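Local coordinates for actin-related protein 8 (Homo sapiens, PDB 4FO0) that binds ATP with low basal ATPase activity, does not polymerize, and is a proposed core subunit of the INO80 chromatin-remodelling complex acting in transcription and DNA replication, at residues A[98-103]-A[327-332]; A[126-131]-A[145-150]; A[132-137]-A[177-182]; A[358-361]-A[366-369]; A[486-491]-A[495-500]. All coordinates share one frame; numbering follows the deposited sequence.

Contact 1 (A[98-103]-A[327-332])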
# COMPACT_ATOMS: atom_id res chain seq x y z
N ILE A 98 -17.27 -24.45 -11.80
CA ILE A 98 -17.44 -24.45 -13.25
C ILE A 98 -16.97 -23.12 -13.84
O ILE A 98 -17.53 -22.06 -13.55
CB ILE A 98 -18.91 -24.71 -13.63
CG1 ILE A 98 -19.36 -26.08 -13.12
CG2 ILE A 98 -19.13 -24.65 -15.13
CD1 ILE A 98 -20.85 -26.27 -13.23
N PRO A 99 -15.94 -23.16 -14.67
CA PRO A 99 -15.45 -21.91 -15.26
C PRO A 99 -16.47 -21.31 -16.23
O PRO A 99 -17.24 -22.05 -16.85
CB PRO A 99 -14.19 -22.35 -16.02
CG PRO A 99 -14.45 -23.78 -16.34
CD PRO A 99 -15.22 -24.34 -15.17
N VAL A 100 -16.46 -19.98 -16.36
CA VAL A 100 -17.33 -19.29 -17.31
C VAL A 100 -16.48 -18.55 -18.33
O VAL A 100 -15.39 -18.10 -18.00
CB VAL A 100 -18.25 -18.29 -16.62
CG1 VAL A 100 -19.32 -19.03 -15.82
CG2 VAL A 100 -17.43 -17.38 -15.73
N SER A 101 -16.98 -18.42 -19.55
CA SER A 101 -16.17 -17.86 -20.63
C SER A 101 -16.10 -16.32 -20.68
O SER A 101 -17.13 -15.64 -20.62
CB SER A 101 -16.64 -18.38 -21.97
OG SER A 101 -15.91 -17.76 -23.02
N PRO A 102 -14.89 -15.78 -20.82
CA PRO A 102 -14.71 -14.37 -21.19
C PRO A 102 -15.48 -14.01 -22.47
O PRO A 102 -16.08 -12.95 -22.54
CB PRO A 102 -13.20 -14.26 -21.44
CG PRO A 102 -12.60 -15.34 -20.58
CD PRO A 102 -13.61 -16.45 -20.50
N GLU A 103 -15.46 -14.89 -23.47
CA GLU A 103 -16.16 -14.60 -24.72
C GLU A 103 -17.67 -14.55 -24.54
O GLU A 103 -18.34 -13.70 -25.12
CB GLU A 103 -15.76 -15.59 -25.82
CG GLU A 103 -14.28 -15.53 -26.16
CD GLU A 103 -13.88 -16.52 -27.25
OE1 GLU A 103 -14.69 -17.43 -27.56
OE2 GLU A 103 -12.75 -16.39 -27.80
N SER A 327 -19.40 -17.77 -7.97
CA SER A 327 -19.02 -18.27 -9.28
C SER A 327 -20.09 -17.98 -10.31
O SER A 327 -21.17 -17.50 -9.97
CB SER A 327 -18.78 -19.78 -9.21
OG SER A 327 -19.98 -20.47 -8.91
N GLY A 328 -19.78 -18.28 -11.56
CA GLY A 328 -20.69 -18.00 -12.66
C GLY A 328 -20.55 -16.59 -13.21
O GLY A 328 -19.70 -15.81 -12.78
N LEU A 329 -21.38 -16.28 -14.20
CA LEU A 329 -21.47 -14.92 -14.71
C LEU A 329 -22.44 -14.14 -13.84
O LEU A 329 -23.51 -14.64 -13.51
CB LEU A 329 -21.91 -14.93 -16.17
CG LEU A 329 -20.80 -15.17 -17.20
CD1 LEU A 329 -21.40 -15.57 -18.52
CD2 LEU A 329 -19.95 -13.91 -17.38
N GLN A 330 -22.06 -12.94 -13.41
CA GLN A 330 -22.94 -12.10 -12.61
C GLN A 330 -23.18 -10.77 -13.31
O GLN A 330 -22.32 -10.25 -14.04
CB GLN A 330 -22.35 -11.81 -11.23
CG GLN A 330 -23.01 -12.56 -10.09
CD GLN A 330 -22.41 -13.94 -9.89
OE1 GLN A 330 -21.44 -14.10 -9.16
NE2 GLN A 330 -23.00 -14.95 -10.54
N ASP A 331 -24.36 -10.22 -13.08
CA ASP A 331 -24.67 -8.91 -13.62
C ASP A 331 -24.30 -7.85 -12.61
O ASP A 331 -24.71 -7.90 -11.45
CB ASP A 331 -26.14 -8.84 -14.03
CG ASP A 331 -26.40 -9.55 -15.35
OD1 ASP A 331 -25.57 -9.39 -16.28
OD2 ASP A 331 -27.41 -10.27 -15.46
N HIS A 332 -23.46 -6.91 -13.06
CA HIS A 332 -22.97 -5.82 -12.22
C HIS A 332 -23.22 -4.46 -12.86
O HIS A 332 -23.47 -4.35 -14.07
CB HIS A 332 -21.47 -5.97 -11.99
CG HIS A 332 -21.08 -7.25 -11.31
ND1 HIS A 332 -21.21 -7.44 -9.95
CD2 HIS A 332 -20.54 -8.39 -11.80
CE1 HIS A 332 -20.77 -8.65 -9.64
NE2 HIS A 332 -20.36 -9.24 -10.74
O HOH W 1 -19.83 -23.42 -10.17
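Val-100 meets Gly-328 and Leu-329, and the lead-in to this touch starts two residues earlier. At Ile-98 the link is indirect: a water accepts from Ile-98 N at 3.2 Å and also hydrogen-bonds to Ser-327 OG, so it bridges a backbone amide on one segment to a hydroxyl on the other. Pro-99 turns its ring the other way, against Asp-352, whose carboxylate also takes the N-H of Val-100 and so holds the backbone just before the contact. Val-100 supplies the apolar part. Its chi1 of -71° sets CG1 anti to the carbonyl carbon, and this methyl reaches Gly-328 CA at 3.6 Å; CG2 points between N and carbonyl carbon and lies 4.0 Å from Gly-328 O. On the same residue, CB approaches Leu-329 CG at 4.1 Å. Gly-328 offers bare backbone, with a phi of 86° and an extended psi, a conformation that favours glycine. Next to it, Gln-330 NE2 donates to Ser-327 O at 3.2 Å with an N-H...O angle of 157°, its side chain reaching back past Gly-328 and Leu-329 with the acceptor close to the plane of the Gln-330 amide. Ser-101, facing away, takes the N-cap position: its OG accepts weakly from Glu-103 N at 2.9 Å, and weakly from Gln-104 N. Farther along the helix that Ser-101 caps, Ala-105 touches Leu-329. With 178 Å² buried in total and one bridging water, this is a surface contact, joining an N-capped helix start at 102-109 to the run-in of strand 330-336, an outermost strand of a three-stranded antiparallel sheet.

Contact 2 (A[126-131]-A[145-150])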
# COMPACT_ATOMS: atom_id res chain seq x y z
N THR A 126 -9.71 20.52 -10.21
CA THR A 126 -9.18 21.49 -9.26
C THR A 126 -9.01 22.86 -9.94
O THR A 126 -8.48 22.95 -11.05
CB THR A 126 -7.82 21.04 -8.77
OG1 THR A 126 -7.96 19.77 -8.11
CG2 THR A 126 -7.21 22.06 -7.81
N ASN A 127 -9.46 23.92 -9.29
CA ASN A 127 -9.28 25.23 -9.90
C ASN A 127 -7.85 25.75 -9.76
O ASN A 127 -7.31 25.84 -8.66
CB ASN A 127 -10.27 26.25 -9.36
CG ASN A 127 -10.09 27.61 -10.01
OD1 ASN A 127 -10.44 27.81 -11.17
ND2 ASN A 127 -9.50 28.54 -9.27
N THR A 128 -7.26 26.10 -10.89
CA THR A 128 -5.90 26.60 -10.91
C THR A 128 -5.84 27.99 -11.57
O THR A 128 -4.80 28.40 -12.09
CB THR A 128 -4.99 25.64 -11.69
OG1 THR A 128 -5.30 25.70 -13.08
CG2 THR A 128 -5.18 24.21 -11.19
N SER A 129 -6.97 28.70 -11.55
CA SER A 129 -7.05 30.04 -12.14
C SER A 129 -6.02 31.00 -11.54
O SER A 129 -5.38 31.77 -12.25
CB SER A 129 -8.46 30.61 -11.96
OG SER A 129 -9.39 29.93 -12.79
N HIS A 130 -5.86 30.92 -10.22
CA HIS A 130 -4.90 31.72 -9.49
C HIS A 130 -3.46 31.20 -9.56
O HIS A 130 -2.62 31.60 -8.76
CB HIS A 130 -5.32 31.76 -8.03
CG HIS A 130 -5.46 30.40 -7.42
ND1 HIS A 130 -6.26 29.43 -7.97
CD2 HIS A 130 -4.89 29.86 -6.32
CE1 HIS A 130 -6.19 28.34 -7.23
NE2 HIS A 130 -5.36 28.57 -6.22
N HIS A 131 -3.19 30.29 -10.49
CA HIS A 131 -1.83 29.78 -10.71
C HIS A 131 -1.04 29.36 -9.47
O HIS A 131 0.07 29.84 -9.27
CB HIS A 131 -1.00 30.82 -11.45
CG HIS A 131 -1.62 31.27 -12.74
ND1 HIS A 131 -2.91 30.93 -13.10
CD2 HIS A 131 -1.13 32.02 -13.75
CE1 HIS A 131 -3.19 31.45 -14.28
NE2 HIS A 131 -2.12 32.12 -14.70
N PRO A 145 -5.48 17.18 -16.74
CA PRO A 145 -4.25 16.65 -17.34
C PRO A 145 -3.69 17.61 -18.39
O PRO A 145 -2.50 17.53 -18.72
CB PRO A 145 -4.71 15.38 -18.04
CG PRO A 145 -6.02 15.05 -17.46
CD PRO A 145 -6.64 16.29 -16.95
N LEU A 146 -4.53 18.50 -18.90
CA LEU A 146 -4.10 19.52 -19.85
C LEU A 146 -3.47 20.76 -19.20
O LEU A 146 -2.83 21.55 -19.88
CB LEU A 146 -5.27 19.97 -20.70
CG LEU A 146 -5.83 18.88 -21.59
CD1 LEU A 146 -7.08 19.40 -22.27
CD2 LEU A 146 -4.79 18.45 -22.61
N ASP A 147 -3.67 20.94 -17.90
CA ASP A 147 -3.02 22.04 -17.20
C ASP A 147 -1.52 21.87 -17.12
O ASP A 147 -1.00 20.77 -17.26
CB ASP A 147 -3.56 22.20 -15.78
CG ASP A 147 -4.80 23.05 -15.73
OD1 ASP A 147 -5.07 23.59 -14.64
OD2 ASP A 147 -5.48 23.16 -16.78
N CYS A 148 -0.84 22.98 -16.87
CA CYS A 148 0.61 23.01 -16.91
C CYS A 148 1.13 22.63 -15.54
O CYS A 148 1.68 23.45 -14.81
CB CYS A 148 1.10 24.40 -17.33
SG CYS A 148 0.27 25.78 -16.45
N TYR A 149 0.94 21.37 -15.19
CA TYR A 149 1.45 20.86 -13.93
C TYR A 149 2.07 19.50 -14.14
O TYR A 149 1.52 18.66 -14.86
CB TYR A 149 0.34 20.78 -12.88
CG TYR A 149 -0.08 22.13 -12.34
CD1 TYR A 149 -0.88 22.99 -13.09
CD2 TYR A 149 0.32 22.55 -11.07
CE1 TYR A 149 -1.27 24.22 -12.59
CE2 TYR A 149 -0.07 23.78 -10.56
CZ TYR A 149 -0.86 24.61 -11.33
OH TYR A 149 -1.25 25.84 -10.84
N ASN A 150 3.24 19.30 -13.54
CA ASN A 150 3.82 17.95 -13.47
C ASN A 150 3.31 17.25 -12.23
O ASN A 150 3.13 17.89 -11.18
CB ASN A 150 5.34 17.98 -13.47
CG ASN A 150 5.92 18.55 -14.74
OD1 ASN A 150 5.34 18.41 -15.82
ND2 ASN A 150 7.07 19.18 -14.63
O HOH W 2 -7.06 21.75 -13.16
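Thr-128 and Asp-147 are brought together by their first torsions: a chi1 of 71° sets Thr-128 OG1 between its backbone N and carbonyl carbon, and a chi1 of -86° leaves Asp-147 CG anti to the carbonyl carbon. The two side chains approach from opposite directions, and Thr-128 OG1 donates to Asp-147 OD1 at 2.6 Å, meeting the carboxylate oxygen nearly along its C-O bond. That oxygen has a second donor, a water that lies 3.1 Å from Asp-147 OD1 and also donates to Thr-126 O at 2.8 Å. A direct and a water-mediated link therefore both tie one carboxylate oxygen to the loop 126-131. Beside this polar pair the aromatic ring of Tyr-149 meets the carbon side of Thr-128, with CE1 at 4.1 Å from Thr-128 CB; the approach to the ring is oblique. The phenol OH also passes 3.8 Å from His-131 C, yet its main polar partner is Pro-132 O, with a weak bond from Arg-47 NE besides. The OH of Tyr-149 thus spans from Thr-128 to His-131 and Pro-132 at the C-terminal end of the loop. The loop keeps its own shape through a type I beta turn from Thr-128 to His-131, closed by His-131 N donating to Thr-128 O at 3.0 Å. A glycerol, probably from the crystallisation liquor, lies against the same loop and hydrogen-bonds to Thr-128 N. The geometry is that of a loop fastened beside strand 149-152, just ahead of strand 134-136; both strands pair with strand 38-47 in the region that, by topology, corresponds to actin subdomain 2.

Contact 3 (A[132-137]-A[177-182])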
# COMPACT_ATOMS: atom_id res chain seq x y z
N PRO A 132 -1.57 28.43 -8.66
CA PRO A 132 -0.81 27.93 -7.51
C PRO A 132 0.52 27.36 -7.98
O PRO A 132 0.57 26.78 -9.07
CB PRO A 132 -1.69 26.78 -7.00
CG PRO A 132 -3.03 27.03 -7.55
CD PRO A 132 -2.82 27.68 -8.86
N GLU A 133 1.58 27.50 -7.19
CA GLU A 133 2.85 26.89 -7.58
C GLU A 133 2.76 25.38 -7.46
O GLU A 133 3.48 24.65 -8.14
CB GLU A 133 3.99 27.34 -6.68
CG GLU A 133 4.31 28.79 -6.72
CD GLU A 133 5.29 29.14 -5.63
OE1 GLU A 133 5.84 28.19 -5.01
OE2 GLU A 133 5.52 30.34 -5.38
N TYR A 134 1.89 24.92 -6.56
CA TYR A 134 1.67 23.49 -6.39
C TYR A 134 0.32 23.14 -5.79
O TYR A 134 -0.40 23.99 -5.25
CB TYR A 134 2.77 22.89 -5.51
CG TYR A 134 2.75 23.41 -4.10
CD1 TYR A 134 3.70 24.32 -3.67
CD2 TYR A 134 1.78 23.00 -3.20
CE1 TYR A 134 3.70 24.79 -2.38
CE2 TYR A 134 1.76 23.48 -1.91
CZ TYR A 134 2.72 24.38 -1.50
OH TYR A 134 2.71 24.86 -0.21
N LEU A 135 -0.00 21.85 -5.87
CA LEU A 135 -1.22 21.33 -5.30
C LEU A 135 -0.87 20.03 -4.63
O LEU A 135 0.07 19.34 -5.04
CB LEU A 135 -2.27 21.13 -6.39
CG LEU A 135 -2.78 22.49 -6.89
CD1 LEU A 135 -3.00 22.50 -8.37
CD2 LEU A 135 -4.05 22.84 -6.16
N VAL A 136 -1.62 19.69 -3.59
CA VAL A 136 -1.29 18.52 -2.80
C VAL A 136 -2.45 17.56 -2.67
O VAL A 136 -3.60 17.97 -2.61
CB VAL A 136 -0.82 18.94 -1.41
CG1 VAL A 136 -0.57 17.71 -0.53
CG2 VAL A 136 0.43 19.76 -1.54
N GLY A 137 -2.13 16.28 -2.61
CA GLY A 137 -3.11 15.26 -2.31
C GLY A 137 -4.23 15.16 -3.33
O GLY A 137 -4.00 15.11 -4.54
N ILE A 177 8.31 15.85 -0.40
CA ILE A 177 7.87 15.26 0.86
C ILE A 177 7.55 16.35 1.85
O ILE A 177 6.48 16.35 2.46
CB ILE A 177 8.93 14.35 1.48
CG1 ILE A 177 9.23 13.19 0.54
CG2 ILE A 177 8.46 13.82 2.85
CD1 ILE A 177 8.00 12.49 0.13
N GLU A 178 8.48 17.28 2.01
CA GLU A 178 8.30 18.34 2.99
C GLU A 178 7.06 19.16 2.69
O GLU A 178 6.27 19.45 3.58
CB GLU A 178 9.52 19.24 3.07
CG GLU A 178 9.26 20.47 3.92
CD GLU A 178 10.53 21.18 4.34
OE1 GLU A 178 11.61 20.85 3.79
OE2 GLU A 178 10.44 22.06 5.23
N VAL A 179 6.89 19.55 1.44
CA VAL A 179 5.70 20.29 1.07
C VAL A 179 4.43 19.47 1.35
O VAL A 179 3.48 19.99 1.94
CB VAL A 179 5.75 20.74 -0.39
CG1 VAL A 179 4.42 21.35 -0.81
CG2 VAL A 179 6.87 21.74 -0.57
N ILE A 180 4.42 18.21 0.94
CA ILE A 180 3.25 17.37 1.18
C ILE A 180 2.98 17.20 2.69
O ILE A 180 1.84 17.38 3.14
CB ILE A 180 3.38 16.01 0.50
CG1 ILE A 180 3.46 16.17 -1.02
CG2 ILE A 180 2.19 15.11 0.85
CD1 ILE A 180 3.76 14.86 -1.75
N TRP A 181 4.00 16.86 3.46
CA TRP A 181 3.82 16.65 4.89
C TRP A 181 3.46 17.93 5.62
O TRP A 181 2.61 17.91 6.50
CB TRP A 181 5.05 16.00 5.53
CG TRP A 181 5.26 14.62 5.04
CD1 TRP A 181 4.57 13.99 4.05
CD2 TRP A 181 6.24 13.68 5.50
NE1 TRP A 181 5.05 12.72 3.87
CE2 TRP A 181 6.08 12.51 4.74
CE3 TRP A 181 7.24 13.72 6.48
CZ2 TRP A 181 6.88 11.38 4.92
CZ3 TRP A 181 8.03 12.60 6.67
CH2 TRP A 181 7.85 11.44 5.89
N SER A 182 4.09 19.03 5.26
CA SER A 182 3.79 20.29 5.91
C SER A 182 2.35 20.74 5.63
O SER A 182 1.63 21.13 6.55
CB SER A 182 4.78 21.35 5.48
OG SER A 182 6.09 20.85 5.68
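In the helical turn that carries Val-179 onto Tyr-134, Glu-178 O is gripped by two donors of one residue. Ser-182 N makes the ordinary helical bond, and Ser-182 OG donates to Glu-178 O at 2.5 Å, a bond that folds the serine back on its own helix. They reach the carbonyl from opposite faces of its plane, the hydroxyl lying 35° out of it. Across the contact the interaction is wholly apolar. With chi1 at 65°, the Tyr-134 ring projects between its backbone N and carbonyl carbon, and Val-179 comes from the opposite direction to place CG1 over one face. This methyl is 3.6 Å from the centroid of the Tyr-134 ring and 17° off the normal, a CH-pi contact whose nearest ring atom, Tyr-134 CZ, lies at 3.5 Å. Farther along the strand, Val-136 CG1 meets Ile-180 CG2 at 4.0 Å. Val-179 and Ile-180 also touch Ile-44 of the neighbouring strand 38-47, so the packing spans two strands. The axes of strand 134-136 and helix segment 177-182 approach to 9.1 Å, crossing at -56°. This is a helix-on-sheet packing: helix 170-187, part of what topologically matches actin subdomain 1, lies against the sheet near its subdomain 2 extension.

Contact 4 (A[358-361]-A[366-369])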
# COMPACT_ATOMS: atom_id res chain seq x y z
N PRO A 358 -7.20 -11.05 -8.07
CA PRO A 358 -6.65 -11.03 -6.70
C PRO A 358 -5.68 -12.18 -6.48
O PRO A 358 -4.72 -12.04 -5.73
CB PRO A 358 -7.88 -11.23 -5.81
CG PRO A 358 -9.04 -10.86 -6.67
CD PRO A 358 -8.67 -11.11 -8.10
N MET A 359 -5.94 -13.31 -7.13
CA MET A 359 -5.08 -14.47 -6.99
C MET A 359 -3.75 -14.34 -7.72
O MET A 359 -2.88 -15.18 -7.56
CB MET A 359 -5.78 -15.73 -7.47
CG MET A 359 -6.85 -16.21 -6.53
SD MET A 359 -7.45 -17.82 -7.04
CE MET A 359 -5.89 -18.65 -7.36
N ALA A 360 -3.58 -13.30 -8.53
CA ALA A 360 -2.28 -13.07 -9.12
C ALA A 360 -1.27 -12.69 -8.04
O ALA A 360 -0.06 -12.79 -8.26
CB ALA A 360 -2.34 -12.03 -10.20
N LEU A 361 -1.76 -12.27 -6.87
CA LEU A 361 -0.88 -12.04 -5.72
C LEU A 361 -0.16 -13.32 -5.31
O LEU A 361 0.91 -13.27 -4.72
CB LEU A 361 -1.66 -11.47 -4.53
CG LEU A 361 -2.13 -10.03 -4.72
CD1 LEU A 361 -3.07 -9.64 -3.62
CD2 LEU A 361 -0.93 -9.08 -4.78
N THR A 366 1.83 -13.62 -13.36
CA THR A 366 0.63 -13.21 -14.10
C THR A 366 0.71 -11.74 -14.47
O THR A 366 0.11 -11.30 -15.46
CB THR A 366 -0.64 -13.45 -13.25
OG1 THR A 366 -0.68 -14.82 -12.84
CG2 THR A 366 -1.89 -13.14 -14.02
N PHE A 367 1.44 -10.97 -13.67
CA PHE A 367 1.60 -9.53 -13.90
C PHE A 367 2.38 -9.22 -15.17
O PHE A 367 2.29 -8.12 -15.69
CB PHE A 367 2.24 -8.85 -12.69
CG PHE A 367 1.35 -8.86 -11.49
CD1 PHE A 367 -0.02 -8.70 -11.64
CD2 PHE A 367 1.87 -9.06 -10.23
CE1 PHE A 367 -0.86 -8.72 -10.53
CE2 PHE A 367 1.03 -9.09 -9.12
CZ PHE A 367 -0.33 -8.91 -9.27
N GLY A 368 3.12 -10.22 -15.65
CA GLY A 368 3.90 -10.10 -16.87
C GLY A 368 5.04 -9.10 -16.77
O GLY A 368 5.42 -8.49 -17.76
N ILE A 369 5.59 -8.92 -15.57
CA ILE A 369 6.71 -8.00 -15.38
C ILE A 369 8.02 -8.72 -15.68
O ILE A 369 8.31 -9.76 -15.11
CB ILE A 369 6.74 -7.42 -13.95
CG1 ILE A 369 5.43 -6.68 -13.65
CG2 ILE A 369 7.91 -6.48 -13.79
CD1 ILE A 369 5.12 -6.57 -12.15
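Ala-360 turns its single methyl into the angle between two side chains of the segment 366-369, with Phe-367 and Thr-366 meeting it from different quarters. The phenyl ring makes the closer approach: Phe-367 CE1 lies 3.6 Å from Ala-360 CB, and CZ follows at 3.8 Å from the same methyl, so one corner of the ring bears on it. The approach is oblique. The first torsion of Phe-367, -67°, sets CG anti to the carbonyl carbon and swings the ring back along the chain until its outer atoms reach Ala-360; there CZ is also 4.0 Å from Ala-360 O. Thr-366 presents its carbon skeleton instead, with CB 3.8 Å from Ala-360 CB and the CG2 methyl nearby. Its hydroxyl is engaged locally, hydrogen-bonded to Tyr-363 O within the intervening turn. On the first segment, Leu-361 N donates to Pro-358 O at 3.2 Å, a local bond that curls the chain through 358-361. Neighbouring helices enclose the cluster: helix 280-293 packs on Phe-367 and Leu-361, while helix 71-88 packs on Thr-366 and Met-359. The side chain of Leu-361 comes within about 5 Å of that of the ATP-binding Val-253, and about 8 Å of the nucleotide itself. This compact hydrophobic turn joins helix 353-359 to strand 375-377, on the path that in the actin fold returns from subdomain 4 to subdomain 3, alongside the nucleotide cleft.

Contact 5 (A[486-491]-A[495-500])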
# COMPACT_ATOMS: atom_id res chain seq x y z
N HIS A 486 8.62 -19.10 3.20
CA HIS A 486 10.06 -18.89 3.12
C HIS A 486 10.59 -18.04 4.27
O HIS A 486 11.62 -18.35 4.85
CB HIS A 486 10.41 -18.24 1.80
CG HIS A 486 11.87 -17.93 1.67
ND1 HIS A 486 12.42 -16.77 2.18
CD2 HIS A 486 12.88 -18.62 1.10
CE1 HIS A 486 13.72 -16.76 1.92
NE2 HIS A 486 14.02 -17.87 1.27
N SER A 487 9.89 -16.97 4.58
CA SER A 487 10.27 -16.06 5.66
C SER A 487 10.31 -16.79 7.01
O SER A 487 11.29 -16.70 7.74
CB SER A 487 9.27 -14.90 5.70
OG SER A 487 9.38 -14.13 6.89
N ILE A 488 9.25 -17.51 7.32
CA ILE A 488 9.15 -18.23 8.58
C ILE A 488 10.22 -19.30 8.66
O ILE A 488 10.76 -19.59 9.73
CB ILE A 488 7.76 -18.88 8.72
CG1 ILE A 488 6.68 -17.79 8.78
CG2 ILE A 488 7.71 -19.79 9.94
CD1 ILE A 488 5.27 -18.30 8.92
N ASP A 489 10.53 -19.88 7.51
CA ASP A 489 11.54 -20.92 7.43
C ASP A 489 12.94 -20.39 7.72
O ASP A 489 13.87 -21.16 7.99
CB ASP A 489 11.51 -21.54 6.04
CG ASP A 489 12.37 -22.77 5.96
OD1 ASP A 489 12.39 -23.54 6.95
OD2 ASP A 489 13.01 -22.95 4.91
N CYS A 490 13.09 -19.08 7.66
CA CYS A 490 14.37 -18.44 7.92
C CYS A 490 14.56 -18.09 9.38
O CYS A 490 15.61 -17.58 9.77
CB CYS A 490 14.51 -17.17 7.09
SG CYS A 490 14.75 -17.51 5.37
N CYS A 491 13.58 -18.39 10.23
CA CYS A 491 13.82 -18.40 11.67
C CYS A 491 14.81 -19.48 12.08
O CYS A 491 14.73 -20.61 11.61
CB CYS A 491 12.51 -18.60 12.42
SG CYS A 491 11.32 -17.26 12.23
N ASP A 495 10.96 -23.04 18.05
CA ASP A 495 9.90 -22.52 18.90
C ASP A 495 9.40 -21.23 18.29
O ASP A 495 8.19 -20.96 18.29
CB ASP A 495 10.38 -22.31 20.33
CG ASP A 495 10.05 -23.50 21.22
OD1 ASP A 495 8.90 -23.58 21.70
OD2 ASP A 495 10.94 -24.36 21.43
N THR A 496 10.32 -20.43 17.77
CA THR A 496 9.95 -19.24 17.02
C THR A 496 9.01 -19.66 15.90
O THR A 496 7.89 -19.14 15.81
CB THR A 496 11.18 -18.53 16.43
OG1 THR A 496 11.98 -17.98 17.49
CG2 THR A 496 10.75 -17.40 15.53
N LYS A 497 9.44 -20.60 15.06
CA LYS A 497 8.62 -21.04 13.93
C LYS A 497 7.23 -21.49 14.37
O LYS A 497 6.24 -21.16 13.73
CB LYS A 497 9.29 -22.15 13.14
CG LYS A 497 10.56 -21.73 12.46
CD LYS A 497 11.14 -22.89 11.66
CE LYS A 497 12.54 -22.58 11.20
NZ LYS A 497 12.95 -23.39 10.03
N LYS A 498 7.16 -22.26 15.44
CA LYS A 498 5.85 -22.67 15.93
C LYS A 498 5.00 -21.42 16.10
O LYS A 498 3.86 -21.35 15.62
CB LYS A 498 5.95 -23.44 17.24
CG LYS A 498 6.10 -24.95 17.07
CD LYS A 498 5.82 -25.69 18.38
CE LYS A 498 6.82 -25.33 19.47
NZ LYS A 498 6.49 -25.94 20.80
N LYS A 499 5.58 -20.41 16.75
CA LYS A 499 4.86 -19.17 17.02
C LYS A 499 4.43 -18.46 15.75
O LYS A 499 3.31 -17.96 15.66
CB LYS A 499 5.69 -18.25 17.92
CG LYS A 499 5.93 -18.83 19.31
CD LYS A 499 6.36 -17.78 20.32
CE LYS A 499 7.79 -17.30 20.09
NZ LYS A 499 8.12 -16.12 20.94
N MET A 500 5.32 -18.43 14.76
CA MET A 500 5.06 -17.77 13.48
C MET A 500 3.99 -18.44 12.64
O MET A 500 3.08 -17.77 12.15
CB MET A 500 6.35 -17.63 12.67
CG MET A 500 7.46 -16.85 13.37
SD MET A 500 6.87 -15.32 14.12
CE MET A 500 8.30 -14.76 15.03
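Charge pairs Lys-497 with Asp-489. Lys-497 leaves its helix with CG anti to the carbonyl carbon (chi1 -65°) and stays extended beyond it, which takes NZ across to Asp-489. There NZ forms a salt bridge with Asp-489 OD1 at 3.1 Å, its hydrogen bond weak, and donates to Asp-489 O at 3.2 Å. One ammonium therefore bonds both side chain and backbone of the same aspartate; the backbone bond arrives 40° out of the carbonyl plane. Van der Waals contact runs along the lysine's aliphatic chain: Lys-497 CG packs 3.5 Å from Ile-488 O and 3.7 Å from Cys-491 CB. Apolar packing fills the inner side. Cys-491 SG approaches Thr-496 CG2 at 3.4 Å and Met-500 CG at 4.0 Å, while Ile-488 CG2 lies 3.7 Å from Met-500 CB with the two side chains set obliquely. Cys-262 of strand 258-264 backs both Ile-488 and Met-500. Backbone bonding belongs to each segment separately; Cys-491 N donating to Ile-488 O closes a local turn before the chain passes into helix 494-502. The chemistry therefore divides by depth, with buried sulfur and aliphatic groups on the inner side and an ionic pair nearer the solvent. A cation at the carbonyl of Asp-489, near the C-terminal, partly negative end of helix 480-489, probably gains electrostatically from it.

How the contacts relate
From the N terminus, segment 98-103 opens contact 1, whose long loop shuts only at 327-332; contacts 2 and 3 both fall within it. Those two cross, since 126-131, 132-137, 145-150 and 177-182 alternate between them, and they touch through Leu-135, which packs on Thr-126, Thr-128 and Tyr-149, and through Tyr-149 with Pro-132. Together they bind loop, strands and covering helix of one sheet. Contact 4 follows in series as a short closure at 358-369, its centre about 20 Å from that of contact 1, on the same side of the chain's centre. Past the unmodelled stretch 380-470, contact 5 joins helices 480-489 and 494-502 across their short connection, centred about 42 Å from contact 3 on the opposite side of the chain's centre.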